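Local coordinates for toxin protein (Yersinia entomophaga, PDB 6AQK) that probably acts as an ADP-ribosyltransferase toxin, forming the C-terminal toxin domain of RHS2, at residues I42-S47 and P188-M193; D16-K21 and D88-G93. One frame throughout, in Å; residues are numbered along the deposited sequence.

In the fold
Contacts 1 and 2 have centres about 15 Å apart and interleave along the chain, in the order 16-21, 42-47, 88-93, 188-193. Each joins parts far apart in sequence, and they meet chiefly at two points. Tyr-45 OH of contact 1 lies 2.5 Å from Asp-88 OD2 of contact 2, a probable hydrogen bond between the 42-47 loop and helix 74-90. Pro-188 CD packs 3.4 Å from Trp-91 CZ2, so the turn before strand 192-200 also leans on Trp-91, which follows helix 74-90. The side chain of Tyr-45 is about 14 Å from a bound platinum ion, too far for Tyr-45 to coordinate it.

Contact 1: I42-S47 and P188-M193; sequences ISHYDS and PLYNRM
The imidazole of His-44 carries both tyrosines on one and the same face: Tyr-45 CD2 sits 3.8 Å above its plane, offset toward the rim, and Tyr-190 OH lies over that side too. Conversely, His-44 CE1 stands above the centre of the Tyr-45 ring. The phenol of Tyr-190 has Leu-189 CG 3.6 Å above its centre, while water 1 lies in its plane at the edge. His-44 and Tyr-190 themselves meet obliquely, planes at 39°, with the imidazole CD2 3.5 Å from Tyr-190 CE2. Leu-189 CD2 slides past Tyr-45 CD2 at 3.7 Å.

The polar grip centres on Tyr-190 OH. Tyr-45 N donates to it over 3.0 Å, but the bent N-H approach of 132° makes this a weak bond. Water 1 lies 2.7 Å from the same hydroxyl and donates to Ile-42 O, adding a bridge to the loop backbone. That loop is braced internally: His-44 O accepts both Ser-47 N and Ser-47 OG in a type I turn, and His-44 ND1 receives Asp-46 N, which helps to set the imidazole's rotation. The crowded first torsion of Tyr-45 (59°), with CG between N and the carbonyl carbon, folds its ring beneath the histidine; its hydroxyl is satisfied by Asp-88. Leu-37 of helix 27-39 touches both tyrosines.

Tyr-190 is the third residue of a type II turn, Pro-188 to Asn-191, and has the positive phi that this position takes; its CB points toward the 42-47 loop. The turn leads from strand 184-187 into strand 192-200 of the mixed five-stranded sheet, so the contact is a helix-linking loop packed against a beta turn, the junction between the helical N-terminal region and the beta core of this putative ADP-ribosyltransferase fold.

Contact 2: D16-K21 and D88-G93; sequences DPALYK and DAEWSG
Glu-90 OE1 accepts the backbone N-H of Ala-18 at 2.9 Å, and this single direct hydrogen bond between the segments is the heart of the contact. OE1 receives it on its syn lone pair, the one on the side of OE2, with a nearly straight N-H...O angle of 159°. Tyr-94 OH is hydrogen-bonded to the same oxygen. Around these bonds the carboxylate brushes carbon: OE1 comes to 3.5 Å from Pro-17 CA, and Ala-18 CB lies against the carboxylate, 3.6 Å from OE1. The second oxygen is served indirectly, since water 2 donates to Glu-90 OE2 and also to Asp-16 O, each over 2.7 Å. Both carboxylate oxygens are thus tied to the loop leading into helix 19-23.

The reach follows from the torsions. Glu-90 CG is anti to its carbonyl carbon, and the chain beyond is extended (chi2 178°), carrying the acid away from the backbone of Glu-90. Alongside, Leu-19 CD2 approaches Trp-91 CZ3 loosely, at 4.4 Å.

In the next shell, the Tyr-94 ring meets Trp-91 edge-to-face, while Trp-91 NE1 is held by Ala-172 O. Ala-18 also packs on Lys-86 and Ile-87 of helix 74-90.

OE1 thus bonds both Ala-18 N and Tyr-94 OH, and OE2 takes a proton from water 2; three such bonds around the acid are consistent with an ionised carboxylate.

Contact 1: I42-S47 and P188-M193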
loop_
_atom_site.group_PDB
_atom_site.type_symbol
_atom_site.label_atom_id
_atom_site.label_comp_id
_atom_site.label_asym_id
_atom_site.label_seq_id
_atom_site.Cartn_x
_atom_site.Cartn_y
_atom_site.Cartn_z
ATOM N N ILE A 42 -12.312 10.012 6.906
ATOM C CA ILE A 42 -11.753 11.362 6.923
ATOM C C ILE A 42 -11.168 11.661 5.529
ATOM O O ILE A 42 -10.388 10.847 5.002
ATOM C CB ILE A 42 -10.589 11.484 7.942
ATOM C CG1 ILE A 42 -10.962 11.077 9.385
ATOM C CG2 ILE A 42 -9.986 12.860 7.872
ATOM C CD1 ILE A 42 -11.964 11.951 10.061
ATOM N N SER A 43 -11.474 12.801 4.939
ATOM C CA SER A 43 -11.022 13.056 3.526
ATOM C C SER A 43 -9.560 13.383 3.400
ATOM O O SER A 43 -8.923 13.074 2.396
ATOM C CB SER A 43 -11.853 14.136 2.820
ATOM O OG SER A 43 -11.957 15.303 3.588
ATOM N N HIS A 44 -9.006 14.009 4.432
ATOM C CA HIS A 44 -7.643 14.434 4.382
ATOM C C HIS A 44 -7.108 14.498 5.788
ATOM O O HIS A 44 -7.772 15.002 6.663
ATOM C CB HIS A 44 -7.501 15.779 3.675
ATOM C CG HIS A 44 -6.080 16.087 3.300
ATOM N ND1 HIS A 44 -5.187 16.641 4.185
ATOM C CD2 HIS A 44 -5.389 15.849 2.165
ATOM C CE1 HIS A 44 -4.019 16.788 3.591
ATOM N NE2 HIS A 44 -4.109 16.302 2.367
ATOM N N TYR A 45 -5.886 14.040 5.967
ATOM C CA TYR A 45 -5.227 13.984 7.298
ATOM C C TYR A 45 -5.091 15.352 7.963
ATOM O O TYR A 45 -4.959 15.412 9.202
ATOM C CB TYR A 45 -3.813 13.341 7.237
ATOM C CG TYR A 45 -2.795 14.012 6.351
ATOM C CD1 TYR A 45 -2.065 15.125 6.768
ATOM C CD2 TYR A 45 -2.557 13.537 5.071
ATOM C CE1 TYR A 45 -1.144 15.758 5.918
ATOM C CE2 TYR A 45 -1.618 14.114 4.241
ATOM C CZ TYR A 45 -0.936 15.254 4.665
ATOM O OH TYR A 45 -0.045 15.771 3.806
ATOM N N ASP A 46 -5.035 16.402 7.159
ATOM C CA ASP A 46 -5.084 17.776 7.729
ATOM C C ASP A 46 -6.464 18.272 8.165
ATOM O O ASP A 46 -6.540 19.247 8.827
ATOM C CB ASP A 46 -4.416 18.776 6.795
ATOM C CG ASP A 46 -2.905 18.754 6.934
ATOM O OD1 ASP A 46 -2.407 18.401 8.026
ATOM O OD2 ASP A 46 -2.197 19.045 5.962
ATOM N N SER A 47 -7.542 17.564 7.860
ATOM C CA SER A 47 -8.874 18.059 8.157
ATOM C C SER A 47 -9.571 17.097 9.100
ATOM O O SER A 47 -10.597 16.552 8.755
ATOM C CB SER A 47 -9.647 18.217 6.822
ATOM O OG SER A 47 -10.125 16.957 6.329
ATOM N N PRO A 188 3.019 7.933 -2.540
ATOM C CA PRO A 188 2.499 8.719 -1.463
ATOM C C PRO A 188 1.072 8.427 -1.043
ATOM O O PRO A 188 0.281 7.826 -1.780
ATOM C CB PRO A 188 2.643 10.161 -2.019
ATOM C CG PRO A 188 2.336 9.953 -3.451
ATOM C CD PRO A 188 3.044 8.694 -3.787
ATOM N N LEU A 189 0.737 8.843 0.170
ATOM C CA LEU A 189 -0.669 8.810 0.603
ATOM C C LEU A 189 -1.572 9.512 -0.447
ATOM O O LEU A 189 -1.212 10.590 -0.966
ATOM C CB LEU A 189 -0.803 9.500 1.947
ATOM C CG LEU A 189 -2.199 9.374 2.626
ATOM C CD1 LEU A 189 -2.620 7.906 2.795
ATOM C CD2 LEU A 189 -2.174 10.078 3.970
ATOM N N TYR A 190 -2.696 8.911 -0.796
ATOM C CA TYR A 190 -3.619 9.412 -1.853
ATOM C C TYR A 190 -3.095 9.309 -3.267
ATOM O O TYR A 190 -3.728 9.803 -4.193
ATOM C CB TYR A 190 -4.202 10.814 -1.590
ATOM C CG TYR A 190 -4.552 11.078 -0.135
ATOM C CD1 TYR A 190 -5.392 10.234 0.575
ATOM C CD2 TYR A 190 -4.104 12.240 0.505
ATOM C CE1 TYR A 190 -5.722 10.466 1.907
ATOM C CE2 TYR A 190 -4.427 12.477 1.862
ATOM C CZ TYR A 190 -5.249 11.620 2.543
ATOM O OH TYR A 190 -5.597 11.860 3.857
ATOM N N ASN A 191 -2.009 8.564 -3.476
ATOM C CA ASN A 191 -1.528 8.281 -4.811
ATOM C C ASN A 191 -2.679 7.771 -5.669
ATOM O O ASN A 191 -3.448 6.907 -5.234
ATOM C CB ASN A 191 -0.427 7.232 -4.720
ATOM C CG ASN A 191 0.128 6.846 -6.058
ATOM O OD1 ASN A 191 0.636 7.704 -6.750
ATOM N ND2 ASN A 191 0.035 5.550 -6.416
ATOM N N ARG A 192 -2.764 8.293 -6.887
ATOM C CA ARG A 192 -3.786 7.888 -7.828
ATOM C C ARG A 192 -3.360 6.692 -8.620
ATOM O O ARG A 192 -2.290 6.685 -9.216
ATOM C CB ARG A 192 -4.126 9.063 -8.792
ATOM C CG ARG A 192 -4.883 10.181 -8.066
ATOM C CD ARG A 192 -5.298 11.388 -8.906
ATOM N NE ARG A 192 -4.523 11.495 -10.131
ATOM C CZ ARG A 192 -4.969 11.305 -11.382
ATOM N NH1 ARG A 192 -4.124 11.447 -12.387
ATOM N NH2 ARG A 192 -6.244 11.006 -11.662
ATOM N N MET A 193 -4.240 5.714 -8.670
ATOM C CA MET A 193 -4.030 4.519 -9.485
ATOM C C MET A 193 -5.329 4.128 -10.207
ATOM O O MET A 193 -6.436 4.439 -9.769
ATOM C CB MET A 193 -3.501 3.373 -8.655
ATOM C CG MET A 193 -4.424 2.800 -7.614
ATOM S SD MET A 193 -3.750 1.320 -6.749
ATOM C CE MET A 193 -2.307 2.035 -6.011
HETATM O O HOH W 1 -7.677 10.350 4.649
#

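Contact 2: D16-K21 and D88-G93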
loop_
_atom_site.group_PDB
_atom_site.type_symbol
_atom_site.label_atom_id
_atom_site.label_comp_id
_atom_site.label_asym_id
_atom_site.label_seq_id
_atom_site.Cartn_x
_atom_site.Cartn_y
_atom_site.Cartn_z
ATOM N N ASP A 16 17.252 14.582 6.918
ATOM C CA ASP A 16 16.837 13.273 6.366
ATOM C C ASP A 16 15.346 13.394 5.974
ATOM O O ASP A 16 14.580 14.012 6.692
ATOM C CB ASP A 16 16.964 12.091 7.325
ATOM C CG ASP A 16 18.384 11.645 7.571
ATOM O OD1 ASP A 16 19.288 12.017 6.793
ATOM O OD2 ASP A 16 18.579 10.914 8.554
ATOM N N PRO A 17 14.960 12.757 4.878
ATOM C CA PRO A 17 13.543 12.592 4.517
ATOM C C PRO A 17 12.635 12.195 5.669
ATOM O O PRO A 17 12.943 11.288 6.447
ATOM C CB PRO A 17 13.608 11.490 3.497
ATOM C CG PRO A 17 14.908 11.728 2.769
ATOM C CD PRO A 17 15.862 12.181 3.855
ATOM N N ALA A 18 11.564 12.952 5.858
ATOM C CA ALA A 18 10.551 12.616 6.801
ATOM C C ALA A 18 9.957 11.261 6.524
ATOM O O ALA A 18 9.473 10.604 7.458
ATOM C CB ALA A 18 9.477 13.685 6.794
ATOM N N LEU A 19 10.016 10.822 5.267
ATOM C CA LEU A 19 9.583 9.447 4.954
ATOM C C LEU A 19 10.197 8.346 5.848
ATOM O O LEU A 19 9.499 7.351 6.157
ATOM C CB LEU A 19 9.813 9.124 3.480
ATOM C CG LEU A 19 9.331 7.857 2.870
ATOM C CD1 LEU A 19 7.838 7.780 3.117
ATOM C CD2 LEU A 19 9.576 7.851 1.366
ATOM N N TYR A 20 11.472 8.502 6.265
ATOM C CA TYR A 20 12.102 7.522 7.150
ATOM C C TYR A 20 11.285 7.294 8.414
ATOM O O TYR A 20 11.234 6.146 8.913
ATOM C CB TYR A 20 13.479 7.952 7.628
ATOM C CG TYR A 20 14.591 7.764 6.629
ATOM C CD1 TYR A 20 15.140 6.507 6.358
ATOM C CD2 TYR A 20 15.201 8.866 6.058
ATOM C CE1 TYR A 20 16.191 6.400 5.433
ATOM C CE2 TYR A 20 16.226 8.768 5.148
ATOM C CZ TYR A 20 16.720 7.570 4.831
ATOM O OH TYR A 20 17.727 7.625 3.931
ATOM N N LYS A 21 10.757 8.363 9.001
ATOM C CA LYS A 21 9.888 8.234 10.189
ATOM C C LYS A 21 8.705 7.261 10.047
ATOM O O LYS A 21 8.369 6.561 10.990
ATOM C CB LYS A 21 9.393 9.594 10.726
ATOM C CG LYS A 21 10.504 10.519 11.261
ATOM C CD LYS A 21 9.954 11.911 11.540
ATOM N N ASP A 88 4.643 15.016 2.380
ATOM C CA ASP A 88 4.026 15.544 1.146
ATOM C C ASP A 88 4.723 16.818 0.668
ATOM O O ASP A 88 4.862 17.016 -0.522
ATOM C CB ASP A 88 2.509 15.739 1.381
ATOM C CG ASP A 88 1.720 14.444 1.238
ATOM O OD1 ASP A 88 2.173 13.628 0.433
ATOM O OD2 ASP A 88 0.668 14.252 1.887
ATOM N N ALA A 89 5.164 17.663 1.611
ATOM C CA ALA A 89 5.945 18.872 1.324
ATOM C C ALA A 89 7.265 18.570 0.646
ATOM O O ALA A 89 7.627 19.217 -0.368
ATOM C CB ALA A 89 6.136 19.619 2.578
ATOM N N GLU A 90 7.890 17.475 1.110
ATOM C CA GLU A 90 9.165 17.031 0.600
ATOM C C GLU A 90 9.079 16.278 -0.666
ATOM O O GLU A 90 10.133 15.973 -1.285
ATOM C CB GLU A 90 9.871 16.170 1.651
ATOM C CG GLU A 90 10.198 16.946 2.933
ATOM C CD GLU A 90 10.839 16.147 4.005
ATOM O OE1 GLU A 90 11.005 14.923 3.835
ATOM O OE2 GLU A 90 11.236 16.746 5.041
ATOM N N TRP A 91 7.879 15.854 -1.039
ATOM C CA TRP A 91 7.776 14.724 -2.007
ATOM C C TRP A 91 8.488 15.007 -3.347
ATOM O O TRP A 91 9.232 14.121 -3.926
ATOM C CB TRP A 91 6.295 14.286 -2.277
ATOM C CG TRP A 91 6.229 12.881 -2.847
ATOM C CD1 TRP A 91 6.217 12.531 -4.148
ATOM C CD2 TRP A 91 6.204 11.645 -2.101
ATOM N NE1 TRP A 91 6.230 11.168 -4.272
ATOM C CE2 TRP A 91 6.170 10.610 -3.018
ATOM C CE3 TRP A 91 6.187 11.330 -0.726
ATOM C CZ2 TRP A 91 6.214 9.272 -2.639
ATOM C CZ3 TRP A 91 6.180 9.984 -0.347
ATOM C CH2 TRP A 91 6.180 8.973 -1.321
ATOM N N SER A 92 8.274 16.209 -3.869
ATOM C CA SER A 92 8.853 16.541 -5.194
ATOM C C SER A 92 10.382 16.507 -5.168
ATOM O O SER A 92 10.967 16.283 -6.188
ATOM C CB SER A 92 8.269 17.841 -5.763
ATOM O OG SER A 92 8.961 18.905 -5.175
ATOM N N GLY A 93 11.014 16.683 -3.991
ATOM C CA GLY A 93 12.464 16.671 -3.827
ATOM C C GLY A 93 13.032 15.253 -3.679
ATOM O O GLY A 93 14.220 15.102 -3.684
HETATM O O HOH W 2 12.594 15.842 7.132
#